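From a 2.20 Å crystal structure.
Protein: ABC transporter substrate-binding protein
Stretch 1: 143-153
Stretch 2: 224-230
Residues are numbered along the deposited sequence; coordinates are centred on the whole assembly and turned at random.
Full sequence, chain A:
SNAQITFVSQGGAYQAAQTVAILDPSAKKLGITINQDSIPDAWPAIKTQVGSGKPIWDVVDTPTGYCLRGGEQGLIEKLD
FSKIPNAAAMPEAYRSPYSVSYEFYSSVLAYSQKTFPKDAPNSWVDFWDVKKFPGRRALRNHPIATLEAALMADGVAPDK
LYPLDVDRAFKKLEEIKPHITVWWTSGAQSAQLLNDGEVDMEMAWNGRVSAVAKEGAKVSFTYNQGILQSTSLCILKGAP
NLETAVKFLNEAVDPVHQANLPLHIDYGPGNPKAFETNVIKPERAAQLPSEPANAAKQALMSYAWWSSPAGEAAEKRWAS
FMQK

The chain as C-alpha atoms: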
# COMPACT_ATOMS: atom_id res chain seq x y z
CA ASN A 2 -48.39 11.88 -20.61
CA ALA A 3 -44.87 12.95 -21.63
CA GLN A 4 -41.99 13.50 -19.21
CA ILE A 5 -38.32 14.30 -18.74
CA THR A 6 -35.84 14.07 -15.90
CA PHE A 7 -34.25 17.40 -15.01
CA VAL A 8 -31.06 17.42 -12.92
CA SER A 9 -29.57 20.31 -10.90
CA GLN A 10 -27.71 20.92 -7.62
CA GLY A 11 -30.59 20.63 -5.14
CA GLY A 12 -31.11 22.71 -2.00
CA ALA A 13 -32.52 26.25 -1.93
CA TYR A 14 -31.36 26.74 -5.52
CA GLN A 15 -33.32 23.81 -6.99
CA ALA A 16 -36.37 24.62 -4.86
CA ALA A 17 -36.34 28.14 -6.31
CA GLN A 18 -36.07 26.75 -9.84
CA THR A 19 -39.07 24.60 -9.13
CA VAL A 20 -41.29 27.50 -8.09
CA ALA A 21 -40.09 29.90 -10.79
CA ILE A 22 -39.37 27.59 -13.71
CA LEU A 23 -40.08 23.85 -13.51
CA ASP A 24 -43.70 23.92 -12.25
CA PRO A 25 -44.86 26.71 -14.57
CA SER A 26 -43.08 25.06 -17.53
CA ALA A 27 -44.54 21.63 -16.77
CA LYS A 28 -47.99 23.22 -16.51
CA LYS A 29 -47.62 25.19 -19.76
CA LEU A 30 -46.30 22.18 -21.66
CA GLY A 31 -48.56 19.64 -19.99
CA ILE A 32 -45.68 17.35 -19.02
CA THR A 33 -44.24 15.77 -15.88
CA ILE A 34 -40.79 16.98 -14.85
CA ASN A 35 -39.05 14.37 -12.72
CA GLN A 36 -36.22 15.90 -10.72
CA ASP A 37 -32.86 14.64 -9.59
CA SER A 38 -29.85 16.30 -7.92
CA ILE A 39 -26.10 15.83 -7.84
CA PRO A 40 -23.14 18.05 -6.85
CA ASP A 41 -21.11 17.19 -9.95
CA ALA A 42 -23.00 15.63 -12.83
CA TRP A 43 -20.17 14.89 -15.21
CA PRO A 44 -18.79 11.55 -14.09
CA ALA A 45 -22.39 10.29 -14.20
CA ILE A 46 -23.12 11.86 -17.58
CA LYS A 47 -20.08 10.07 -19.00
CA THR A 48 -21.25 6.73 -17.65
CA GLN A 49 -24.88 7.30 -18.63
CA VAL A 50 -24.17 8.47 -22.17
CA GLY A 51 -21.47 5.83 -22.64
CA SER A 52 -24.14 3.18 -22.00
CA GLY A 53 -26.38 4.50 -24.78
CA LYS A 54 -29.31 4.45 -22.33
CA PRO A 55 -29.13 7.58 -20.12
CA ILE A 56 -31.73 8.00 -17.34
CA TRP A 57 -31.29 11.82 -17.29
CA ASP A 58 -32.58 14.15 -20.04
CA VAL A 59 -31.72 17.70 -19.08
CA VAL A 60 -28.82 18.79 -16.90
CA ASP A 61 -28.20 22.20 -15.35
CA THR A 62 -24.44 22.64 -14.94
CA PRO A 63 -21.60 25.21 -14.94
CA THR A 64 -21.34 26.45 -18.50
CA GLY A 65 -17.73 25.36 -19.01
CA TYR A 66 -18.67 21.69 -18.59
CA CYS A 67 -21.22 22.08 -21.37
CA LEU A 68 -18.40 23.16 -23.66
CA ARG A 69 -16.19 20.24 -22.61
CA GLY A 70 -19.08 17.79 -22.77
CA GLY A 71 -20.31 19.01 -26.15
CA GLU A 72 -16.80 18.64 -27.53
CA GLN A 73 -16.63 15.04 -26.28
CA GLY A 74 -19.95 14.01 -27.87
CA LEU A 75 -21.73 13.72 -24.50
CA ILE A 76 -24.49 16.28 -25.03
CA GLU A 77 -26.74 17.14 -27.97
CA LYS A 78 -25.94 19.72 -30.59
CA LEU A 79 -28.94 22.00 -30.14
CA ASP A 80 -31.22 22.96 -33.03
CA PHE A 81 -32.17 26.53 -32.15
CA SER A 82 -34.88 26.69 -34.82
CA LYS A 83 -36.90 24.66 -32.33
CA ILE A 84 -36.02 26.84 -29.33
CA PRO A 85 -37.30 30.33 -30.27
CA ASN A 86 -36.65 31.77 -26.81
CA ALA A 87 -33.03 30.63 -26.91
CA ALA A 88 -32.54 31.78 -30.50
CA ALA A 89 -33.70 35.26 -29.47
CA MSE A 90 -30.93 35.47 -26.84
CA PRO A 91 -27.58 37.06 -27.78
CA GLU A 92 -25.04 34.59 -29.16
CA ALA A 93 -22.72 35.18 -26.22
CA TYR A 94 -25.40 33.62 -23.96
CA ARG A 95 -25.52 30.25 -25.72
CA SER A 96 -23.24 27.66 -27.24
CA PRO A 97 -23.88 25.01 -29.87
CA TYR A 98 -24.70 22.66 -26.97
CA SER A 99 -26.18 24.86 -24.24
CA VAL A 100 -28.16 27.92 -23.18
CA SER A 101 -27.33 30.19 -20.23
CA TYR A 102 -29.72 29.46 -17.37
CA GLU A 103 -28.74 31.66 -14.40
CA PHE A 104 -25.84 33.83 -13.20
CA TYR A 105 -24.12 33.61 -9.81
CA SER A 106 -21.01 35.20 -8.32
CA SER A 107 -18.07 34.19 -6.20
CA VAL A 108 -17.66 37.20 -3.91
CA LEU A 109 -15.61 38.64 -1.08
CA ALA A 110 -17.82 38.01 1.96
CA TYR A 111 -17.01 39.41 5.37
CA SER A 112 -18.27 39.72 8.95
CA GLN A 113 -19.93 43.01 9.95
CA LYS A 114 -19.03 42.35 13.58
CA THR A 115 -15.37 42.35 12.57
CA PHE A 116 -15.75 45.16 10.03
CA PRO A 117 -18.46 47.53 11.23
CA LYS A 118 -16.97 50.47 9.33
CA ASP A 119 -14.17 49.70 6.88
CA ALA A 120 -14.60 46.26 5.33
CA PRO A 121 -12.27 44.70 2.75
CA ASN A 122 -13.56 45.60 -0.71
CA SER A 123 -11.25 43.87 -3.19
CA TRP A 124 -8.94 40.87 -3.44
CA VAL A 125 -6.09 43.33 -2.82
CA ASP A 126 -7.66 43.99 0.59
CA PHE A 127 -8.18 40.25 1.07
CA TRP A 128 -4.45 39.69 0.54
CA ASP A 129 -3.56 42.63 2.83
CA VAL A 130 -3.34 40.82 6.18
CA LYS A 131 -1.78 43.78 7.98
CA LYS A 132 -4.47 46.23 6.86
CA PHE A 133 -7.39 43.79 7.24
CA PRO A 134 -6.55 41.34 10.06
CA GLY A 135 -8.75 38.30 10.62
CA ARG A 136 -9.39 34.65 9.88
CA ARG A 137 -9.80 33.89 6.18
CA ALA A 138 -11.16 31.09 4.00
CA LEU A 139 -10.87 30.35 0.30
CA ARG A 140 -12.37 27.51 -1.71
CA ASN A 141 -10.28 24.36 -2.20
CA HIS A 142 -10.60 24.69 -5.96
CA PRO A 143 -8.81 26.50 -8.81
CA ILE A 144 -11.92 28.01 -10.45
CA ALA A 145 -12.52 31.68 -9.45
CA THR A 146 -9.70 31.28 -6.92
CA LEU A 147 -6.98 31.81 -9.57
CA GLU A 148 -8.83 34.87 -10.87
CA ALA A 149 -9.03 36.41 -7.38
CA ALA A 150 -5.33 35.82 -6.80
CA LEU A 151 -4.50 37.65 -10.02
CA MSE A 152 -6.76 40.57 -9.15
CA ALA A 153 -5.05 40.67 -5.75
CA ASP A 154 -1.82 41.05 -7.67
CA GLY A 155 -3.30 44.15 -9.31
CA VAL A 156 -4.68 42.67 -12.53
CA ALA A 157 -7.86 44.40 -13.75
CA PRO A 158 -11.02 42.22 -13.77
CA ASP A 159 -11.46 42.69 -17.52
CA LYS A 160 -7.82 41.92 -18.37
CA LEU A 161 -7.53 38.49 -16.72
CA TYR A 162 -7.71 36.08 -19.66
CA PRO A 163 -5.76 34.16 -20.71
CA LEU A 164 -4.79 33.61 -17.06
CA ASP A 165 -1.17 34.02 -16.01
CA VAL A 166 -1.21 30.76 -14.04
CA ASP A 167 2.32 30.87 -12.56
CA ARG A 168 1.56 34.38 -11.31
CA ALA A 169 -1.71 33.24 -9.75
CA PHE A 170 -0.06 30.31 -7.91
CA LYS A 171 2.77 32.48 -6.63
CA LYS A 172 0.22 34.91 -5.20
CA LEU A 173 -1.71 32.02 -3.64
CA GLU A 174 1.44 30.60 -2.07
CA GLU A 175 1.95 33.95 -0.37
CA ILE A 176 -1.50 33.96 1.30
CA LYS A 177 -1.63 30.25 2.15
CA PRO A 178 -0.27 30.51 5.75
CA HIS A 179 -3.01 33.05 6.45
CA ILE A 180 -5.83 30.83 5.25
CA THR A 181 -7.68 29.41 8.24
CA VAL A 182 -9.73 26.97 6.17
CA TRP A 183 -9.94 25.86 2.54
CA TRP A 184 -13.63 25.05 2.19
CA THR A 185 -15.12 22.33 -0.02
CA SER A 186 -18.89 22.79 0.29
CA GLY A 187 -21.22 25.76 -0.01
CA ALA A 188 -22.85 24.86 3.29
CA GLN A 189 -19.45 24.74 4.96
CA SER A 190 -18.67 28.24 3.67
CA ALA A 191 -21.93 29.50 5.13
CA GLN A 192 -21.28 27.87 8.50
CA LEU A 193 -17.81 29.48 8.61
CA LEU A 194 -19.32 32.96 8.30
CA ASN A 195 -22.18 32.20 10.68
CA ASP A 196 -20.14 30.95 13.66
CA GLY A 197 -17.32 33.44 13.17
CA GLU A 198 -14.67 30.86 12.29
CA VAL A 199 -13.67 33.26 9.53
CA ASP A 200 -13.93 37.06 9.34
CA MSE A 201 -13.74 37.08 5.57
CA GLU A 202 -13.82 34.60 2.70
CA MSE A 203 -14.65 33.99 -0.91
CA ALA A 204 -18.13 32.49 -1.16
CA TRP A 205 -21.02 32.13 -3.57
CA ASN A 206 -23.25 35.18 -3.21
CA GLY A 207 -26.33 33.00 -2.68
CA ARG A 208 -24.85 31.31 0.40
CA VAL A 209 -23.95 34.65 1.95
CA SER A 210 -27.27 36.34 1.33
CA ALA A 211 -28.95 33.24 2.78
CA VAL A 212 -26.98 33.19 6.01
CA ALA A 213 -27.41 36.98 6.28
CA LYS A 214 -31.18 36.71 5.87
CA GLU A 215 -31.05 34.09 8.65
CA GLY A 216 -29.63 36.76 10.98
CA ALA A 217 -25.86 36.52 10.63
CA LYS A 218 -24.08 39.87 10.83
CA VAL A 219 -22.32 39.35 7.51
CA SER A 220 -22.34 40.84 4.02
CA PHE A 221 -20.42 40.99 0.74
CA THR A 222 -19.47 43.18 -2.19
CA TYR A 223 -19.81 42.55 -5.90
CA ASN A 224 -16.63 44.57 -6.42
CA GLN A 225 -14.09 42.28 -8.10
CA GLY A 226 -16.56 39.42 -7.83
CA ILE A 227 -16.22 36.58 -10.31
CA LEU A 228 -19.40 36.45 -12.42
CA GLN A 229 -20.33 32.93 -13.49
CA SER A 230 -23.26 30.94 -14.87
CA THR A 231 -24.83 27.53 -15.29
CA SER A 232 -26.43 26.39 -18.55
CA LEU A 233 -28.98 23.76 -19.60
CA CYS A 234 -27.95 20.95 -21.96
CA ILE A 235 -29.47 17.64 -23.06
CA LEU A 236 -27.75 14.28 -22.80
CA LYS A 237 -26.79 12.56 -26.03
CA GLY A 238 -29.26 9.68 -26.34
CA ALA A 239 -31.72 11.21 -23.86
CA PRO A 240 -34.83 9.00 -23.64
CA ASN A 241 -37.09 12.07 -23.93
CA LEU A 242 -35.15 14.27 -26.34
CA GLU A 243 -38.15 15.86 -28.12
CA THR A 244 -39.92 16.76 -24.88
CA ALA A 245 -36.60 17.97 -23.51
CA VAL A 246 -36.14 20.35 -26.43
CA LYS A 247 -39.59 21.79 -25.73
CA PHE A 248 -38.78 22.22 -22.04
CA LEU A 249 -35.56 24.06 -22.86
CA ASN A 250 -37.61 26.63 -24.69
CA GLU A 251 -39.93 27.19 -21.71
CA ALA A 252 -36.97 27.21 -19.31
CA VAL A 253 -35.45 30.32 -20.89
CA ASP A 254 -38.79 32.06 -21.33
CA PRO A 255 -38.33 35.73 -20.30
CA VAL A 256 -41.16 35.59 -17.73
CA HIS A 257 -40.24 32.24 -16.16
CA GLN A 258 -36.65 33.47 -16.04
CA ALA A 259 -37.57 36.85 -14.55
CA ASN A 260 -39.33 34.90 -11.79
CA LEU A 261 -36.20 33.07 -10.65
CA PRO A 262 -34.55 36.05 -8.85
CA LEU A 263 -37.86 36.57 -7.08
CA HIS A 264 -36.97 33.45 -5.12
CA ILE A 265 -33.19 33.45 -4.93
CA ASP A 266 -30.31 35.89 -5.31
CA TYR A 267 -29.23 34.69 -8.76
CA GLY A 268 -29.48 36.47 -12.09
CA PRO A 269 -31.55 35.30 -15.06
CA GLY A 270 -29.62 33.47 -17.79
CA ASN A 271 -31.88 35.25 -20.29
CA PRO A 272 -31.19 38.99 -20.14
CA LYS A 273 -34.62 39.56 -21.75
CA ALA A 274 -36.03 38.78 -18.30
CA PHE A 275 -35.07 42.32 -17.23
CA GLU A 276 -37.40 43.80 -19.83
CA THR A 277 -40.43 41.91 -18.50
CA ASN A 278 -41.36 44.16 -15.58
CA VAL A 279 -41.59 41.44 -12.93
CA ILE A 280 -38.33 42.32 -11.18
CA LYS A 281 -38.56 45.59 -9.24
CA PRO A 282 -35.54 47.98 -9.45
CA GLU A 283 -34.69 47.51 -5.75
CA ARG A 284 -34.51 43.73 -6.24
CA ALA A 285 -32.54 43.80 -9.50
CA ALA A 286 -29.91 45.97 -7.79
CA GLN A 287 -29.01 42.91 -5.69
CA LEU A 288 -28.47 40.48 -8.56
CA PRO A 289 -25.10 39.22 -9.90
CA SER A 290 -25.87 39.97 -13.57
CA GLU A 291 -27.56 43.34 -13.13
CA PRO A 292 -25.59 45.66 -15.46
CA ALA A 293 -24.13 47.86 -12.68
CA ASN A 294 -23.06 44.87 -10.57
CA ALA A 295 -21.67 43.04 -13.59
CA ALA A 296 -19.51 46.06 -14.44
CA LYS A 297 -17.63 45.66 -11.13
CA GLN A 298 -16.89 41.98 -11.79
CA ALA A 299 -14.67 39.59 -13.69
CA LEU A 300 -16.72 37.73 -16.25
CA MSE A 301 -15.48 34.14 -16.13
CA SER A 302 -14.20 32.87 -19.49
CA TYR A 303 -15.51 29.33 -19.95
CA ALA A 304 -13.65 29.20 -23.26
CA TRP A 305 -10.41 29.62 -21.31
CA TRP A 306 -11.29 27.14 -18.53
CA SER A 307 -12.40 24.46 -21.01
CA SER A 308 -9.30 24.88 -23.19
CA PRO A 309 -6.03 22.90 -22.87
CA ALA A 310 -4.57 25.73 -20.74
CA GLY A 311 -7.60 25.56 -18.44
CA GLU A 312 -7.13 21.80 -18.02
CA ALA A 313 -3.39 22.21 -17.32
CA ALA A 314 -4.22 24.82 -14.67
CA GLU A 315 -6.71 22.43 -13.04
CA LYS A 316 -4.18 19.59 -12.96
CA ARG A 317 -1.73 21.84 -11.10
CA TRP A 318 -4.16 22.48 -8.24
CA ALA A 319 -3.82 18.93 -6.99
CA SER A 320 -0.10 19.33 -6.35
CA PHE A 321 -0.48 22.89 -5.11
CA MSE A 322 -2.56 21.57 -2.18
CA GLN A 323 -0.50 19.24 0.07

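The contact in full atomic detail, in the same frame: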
# COMPACT_ATOMS: atom_id res chain seq x y z
N PRO A 143 -9.49 25.48 -7.98
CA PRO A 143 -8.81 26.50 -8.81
C PRO A 143 -9.76 27.52 -9.42
O PRO A 143 -9.38 28.69 -9.55
CB PRO A 143 -8.12 25.67 -9.90
CG PRO A 143 -8.88 24.34 -9.92
CD PRO A 143 -9.32 24.11 -8.51
N ILE A 144 -10.98 27.11 -9.77
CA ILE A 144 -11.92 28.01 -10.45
C ILE A 144 -12.32 29.21 -9.58
O ILE A 144 -12.68 29.03 -8.42
CB ILE A 144 -13.19 27.25 -10.85
CG1 ILE A 144 -12.82 26.03 -11.68
CG2 ILE A 144 -14.13 28.16 -11.63
CD1 ILE A 144 -12.33 26.37 -13.05
N ALA A 145 -12.26 30.41 -10.16
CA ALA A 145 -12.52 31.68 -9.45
C ALA A 145 -11.39 32.05 -8.50
O ALA A 145 -11.04 33.21 -8.37
CB ALA A 145 -13.85 31.64 -8.70
N THR A 146 -10.82 31.05 -7.84
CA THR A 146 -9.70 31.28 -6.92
C THR A 146 -8.49 31.88 -7.65
O THR A 146 -7.91 32.88 -7.19
CB THR A 146 -9.31 29.97 -6.20
OG1 THR A 146 -10.47 29.39 -5.60
CG2 THR A 146 -8.26 30.23 -5.12
N LEU A 147 -8.10 31.28 -8.78
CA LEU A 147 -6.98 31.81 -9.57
C LEU A 147 -7.27 33.24 -9.98
O LEU A 147 -6.40 34.10 -9.86
CB LEU A 147 -6.74 30.97 -10.82
CG LEU A 147 -6.29 29.53 -10.58
CD1 LEU A 147 -5.79 28.93 -11.88
CD2 LEU A 147 -5.19 29.49 -9.52
N GLU A 148 -8.48 33.50 -10.48
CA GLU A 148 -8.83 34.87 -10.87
C GLU A 148 -8.63 35.87 -9.72
O GLU A 148 -8.05 36.94 -9.92
CB GLU A 148 -10.27 34.95 -11.39
CG GLU A 148 -10.47 34.35 -12.78
CD GLU A 148 -10.75 32.84 -12.78
OE1 GLU A 148 -11.18 32.33 -13.84
OE2 GLU A 148 -10.54 32.17 -11.74
N ALA A 149 -9.10 35.51 -8.53
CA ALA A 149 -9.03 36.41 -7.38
C ALA A 149 -7.57 36.69 -7.00
O ALA A 149 -7.21 37.82 -6.64
CB ALA A 149 -9.79 35.82 -6.19
N ALA A 150 -6.74 35.66 -7.09
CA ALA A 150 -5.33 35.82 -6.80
C ALA A 150 -4.69 36.80 -7.77
O ALA A 150 -3.86 37.60 -7.39
CB ALA A 150 -4.61 34.47 -6.84
N LEU A 151 -5.08 36.74 -9.04
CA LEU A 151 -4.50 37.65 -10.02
C LEU A 151 -4.96 39.09 -9.79
O LEU A 151 -4.18 40.03 -9.87
CB LEU A 151 -4.81 37.19 -11.44
CG LEU A 151 -3.92 36.01 -11.87
CD1 LEU A 151 -4.60 35.14 -12.91
CD2 LEU A 151 -2.59 36.52 -12.35
N MSE A 152 -6.24 39.25 -9.47
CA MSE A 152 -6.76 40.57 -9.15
C MSE A 152 -6.08 41.13 -7.91
O MSE A 152 -5.86 42.34 -7.81
CB MSE A 152 -8.29 40.53 -8.99
CG MSE A 152 -9.03 40.49 -10.32
SE MSE A 152 -10.98 40.48 -10.16
CE MSE A 152 -11.22 38.59 -9.66
N ALA A 153 -5.75 40.25 -6.96
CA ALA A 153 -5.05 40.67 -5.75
C ALA A 153 -3.66 41.18 -6.12
O ALA A 153 -3.11 42.07 -5.48
CB ALA A 153 -4.95 39.50 -4.77
N ASN A 224 -17.89 44.05 -5.88
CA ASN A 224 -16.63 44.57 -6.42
C ASN A 224 -15.59 43.47 -6.57
O ASN A 224 -15.26 42.77 -5.62
CB ASN A 224 -16.08 45.71 -5.57
CG ASN A 224 -14.98 46.47 -6.28
OD1 ASN A 224 -15.10 46.79 -7.46
ND2 ASN A 224 -13.89 46.75 -5.57
N GLN A 225 -15.08 43.31 -7.79
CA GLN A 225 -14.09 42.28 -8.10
C GLN A 225 -14.63 40.87 -7.91
O GLN A 225 -13.86 39.91 -7.78
CB GLN A 225 -12.80 42.47 -7.30
CG GLN A 225 -12.05 43.76 -7.62
CD GLN A 225 -10.55 43.65 -7.38
OE1 GLN A 225 -10.11 42.95 -6.47
NE2 GLN A 225 -9.77 44.32 -8.22
N GLY A 226 -15.95 40.74 -7.88
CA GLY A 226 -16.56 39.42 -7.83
C GLY A 226 -16.27 38.70 -9.13
O GLY A 226 -15.97 39.32 -10.14
N ILE A 227 -16.34 37.37 -9.09
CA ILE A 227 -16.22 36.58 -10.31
C ILE A 227 -17.62 36.14 -10.78
O ILE A 227 -18.29 35.33 -10.12
CB ILE A 227 -15.30 35.36 -10.12
CG1 ILE A 227 -13.90 35.79 -9.71
CG2 ILE A 227 -15.24 34.55 -11.40
CD1 ILE A 227 -13.78 36.13 -8.25
N LEU A 228 -18.05 36.69 -11.91
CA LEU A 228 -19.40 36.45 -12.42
C LEU A 228 -19.44 35.18 -13.26
O LEU A 228 -18.70 35.05 -14.25
CB LEU A 228 -19.88 37.65 -13.24
CG LEU A 228 -21.28 37.52 -13.84
CD1 LEU A 228 -22.32 37.15 -12.77
CD2 LEU A 228 -21.64 38.81 -14.54
N GLN A 229 -20.29 34.25 -12.87
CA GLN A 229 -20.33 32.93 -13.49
C GLN A 229 -21.76 32.54 -13.83
O GLN A 229 -22.70 33.27 -13.51
CB GLN A 229 -19.73 31.91 -12.53
CG GLN A 229 -18.28 32.21 -12.17
CD GLN A 229 -17.87 31.56 -10.85
OE1 GLN A 229 -17.67 32.25 -9.84
NE2 GLN A 229 -17.76 30.25 -10.86
N SER A 230 -21.93 31.39 -14.48
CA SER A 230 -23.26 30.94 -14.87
C SER A 230 -23.34 29.43 -15.01
O SER A 230 -22.35 28.76 -15.31
CB SER A 230 -23.65 31.57 -16.21
OG SER A 230 -22.88 31.00 -17.26
O HOH W 1 -6.84 44.15 -9.06

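Packing of helix 146-153 and the residues just before it against strand residues of 226-230 and the corner at Q225. No direct hydrogen bond joins the two stretches, which together bury 323 Å²; the contact rests on van der Waals packing and one bridging water. P143 stays out of reach of the second stretch, but its carbonyl O accepts a hydrogen bond from L147 N (3.0 Å) as the helix begins. I144 points sideways and makes a marginal contact, covering 15 Å² of its surface near the side chain of Q229. A145, at the N-cap position with phi/psi of 73/-38, turns its CB toward the strand. A145 CB meets I227 CG2 at 4.2 Å and also packs beside Q229, so this small side chain touches two strand residues whose CA-to-CB bonds both point toward stretch 1. A145 O, which accepts the hydrogen bond from A149 N (3.0 Å), also lies 4.0 Å from I227 CD1. T146 points away and L147 is out of reach. One turn on from A145, E148 directs CB toward I227, 4.1 Å from its CG1; the contact is aliphatic, and E148 OE1 is hydrogen-bonded elsewhere in the structure. A149 lies sideways and adds little, while A150 and L151 do not reach the strand. M152, a selenomethionine, is the most extensively covered residue here (81 Å²). Its m, t, m side chain extends to the chain corner: M152 SE sits 3.9 Å from Q225 CB, and M152 CE lies 3.5 Å from Q225 O and 3.8 Å from I227 CD1. I227 thus packs against A145, E148 and M152, spanning two turns of helix. Water 1 completes the contact: its O donates to M152 O at a short 2.4 Å and accepts from Q225 NE2 at 3.1 Å.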